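Side-chain contact in non-toxic crystal protein (Bacillus thuringiensis, PDB 2D42), which is non-toxic and of undetermined function, though its elongated, strand-rich fold closely resembles those of beta-pore-forming toxins: residues V197-I200 / D201-A205. Numbering follows the deposited sequence.
Sequences VNII and DVLQA
Asp201, in the first turn of helix 199-206, sets its carboxylate beside Asn198, the last residue of strand 189-198. Its CG lies beside its own backbone N (chi1 -63°), which sets OD2 3.2 Å from Asn198 CB, while the Asp201 side chain lies beside that of Ile200, pointing the same way. OD2 also receives a hydrogen bond from a water, 2.7 Å away, that in turn accepts from Asn198 N at 2.9 Å. Asn198 is the N-cap: its CG stands anti to the backbone N (chi1 -168°), and OD1 takes Ile200 N in a nearly straight bond of 3.1 Å, the donor lying above the amide plane. The other end of that amide, ND2, is bonded to Asn218, so both ends of the group are held and its rotation is fixed. Backbone O of Asn198 accepts from Asp201 N at 3.0 Å and only weakly from Val202 N. Val202 turns to apolar partners: its CG2 meets Val197 CG2 at 3.8 Å, the two side chains crossing at about a right angle; Tyr12 of helix 5-19 touches both valines. Ile199 CD1 approaches Val202 CB. Leu203 N closes the first regular turn on Ile199 O, and its CD1 lies 4.3 Å from Ile199 CG1; Leu203 also touches Phe211 of strand 211-214. Gln204 N repeats the bond one residue on, to Ile200 O. The strand-to-helix junction thus combines a buried apolar side with a polar cap. The cap side chain takes Ile200 N-H and the cap carbonyl takes Asp201 N-H, while the N-H of the cap residue itself is linked through water to the Asp201 carboxylate, whose negative charge near the helix N-terminus is probably favourable to the helix dipole.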
loop_
_atom_site.group_PDB
_atom_site.type_symbol
_atom_site.label_atom_id
_atom_site.label_comp_id
_atom_site.label_asym_id
_atom_site.label_seq_id
_atom_site.Cartn_x
_atom_site.Cartn_y
_atom_site.Cartn_z
ATOM N N VAL A 197 -7.810 31.456 -4.244
ATOM C CA VAL A 197 -6.392 31.195 -4.452
ATOM C C VAL A 197 -6.115 29.788 -4.941
ATOM O O VAL A 197 -6.839 28.847 -4.610
ATOM C CB VAL A 197 -5.583 31.395 -3.155
ATOM C CG1 VAL A 197 -5.751 32.820 -2.652
ATOM C CG2 VAL A 197 -6.043 30.392 -2.093
ATOM N N ASN A 198 -5.057 29.652 -5.730
ATOM C CA ASN A 198 -4.660 28.358 -6.245
ATOM C C ASN A 198 -3.836 27.735 -5.116
ATOM O O ASN A 198 -2.976 28.402 -4.530
ATOM C CB ASN A 198 -3.796 28.538 -7.491
ATOM C CG ASN A 198 -3.591 27.244 -8.253
ATOM O OD1 ASN A 198 -3.392 26.179 -7.663
ATOM N ND2 ASN A 198 -3.621 27.336 -9.575
ATOM N N ILE A 199 -4.098 26.471 -4.799
ATOM C CA ILE A 199 -3.358 25.814 -3.726
ATOM C C ILE A 199 -1.850 25.786 -3.993
ATOM O O ILE A 199 -1.056 25.749 -3.056
ATOM C CB ILE A 199 -3.872 24.370 -3.484
ATOM C CG1 ILE A 199 -3.284 23.820 -2.177
ATOM C CG2 ILE A 199 -3.481 23.461 -4.657
ATOM C CD1 ILE A 199 -3.683 24.617 -0.930
ATOM N N ILE A 200 -1.444 25.821 -5.261
ATOM C CA ILE A 200 -0.012 25.795 -5.562
ATOM C C ILE A 200 0.671 27.090 -5.128
ATOM O O ILE A 200 1.845 27.088 -4.748
ATOM C CB ILE A 200 0.265 25.558 -7.071
ATOM C CG1 ILE A 200 -0.169 26.773 -7.893
ATOM C CG2 ILE A 200 -0.461 24.294 -7.540
ATOM C CD1 ILE A 200 0.178 26.661 -9.370
ATOM N N ASP A 201 -0.066 28.199 -5.172
ATOM C CA ASP A 201 0.497 29.480 -4.768
ATOM C C ASP A 201 0.606 29.540 -3.252
ATOM O O ASP A 201 1.503 30.191 -2.709
ATOM C CB ASP A 201 -0.362 30.631 -5.284
ATOM C CG ASP A 201 -0.402 30.694 -6.802
ATOM O OD1 ASP A 201 0.676 30.652 -7.433
ATOM O OD2 ASP A 201 -1.513 30.790 -7.366
ATOM N N VAL A 202 -0.306 28.854 -2.573
ATOM C CA VAL A 202 -0.301 28.807 -1.112
ATOM C C VAL A 202 0.937 28.044 -0.631
ATOM O O VAL A 202 1.665 28.507 0.251
ATOM C CB VAL A 202 -1.563 28.093 -0.572
ATOM C CG1 VAL A 202 -1.432 27.842 0.922
ATOM C CG2 VAL A 202 -2.791 28.935 -0.856
ATOM N N LEU A 203 1.161 26.874 -1.225
ATOM C CA LEU A 203 2.293 26.016 -0.881
ATOM C C LEU A 203 3.609 26.701 -1.202
ATOM O O LEU A 203 4.570 26.619 -0.442
ATOM C CB LEU A 203 2.200 24.689 -1.648
ATOM C CG LEU A 203 0.977 23.825 -1.312
ATOM C CD1 LEU A 203 0.817 22.704 -2.318
ATOM C CD2 LEU A 203 1.128 23.276 0.097
ATOM N N GLN A 204 3.653 27.383 -2.337
ATOM C CA GLN A 204 4.867 28.071 -2.728
ATOM C C GLN A 204 5.152 29.221 -1.773
ATOM O O GLN A 204 6.284 29.401 -1.317
ATOM C CB GLN A 204 4.740 28.586 -4.156
ATOM C CG GLN A 204 6.051 29.038 -4.739
ATOM C CD GLN A 204 6.076 28.896 -6.237
ATOM O OE1 GLN A 204 5.271 29.503 -6.946
ATOM N NE2 GLN A 204 6.997 28.084 -6.736
ATOM N N ALA A 205 4.113 29.987 -1.458
ATOM C CA ALA A 205 4.256 31.125 -0.563
ATOM C C ALA A 205 4.637 30.674 0.839
ATOM O O ALA A 205 5.475 31.293 1.487
ATOM C CB ALA A 205 2.958 31.922 -0.519
HETATM O O HOH W 1 -3.697 32.080 -6.421
#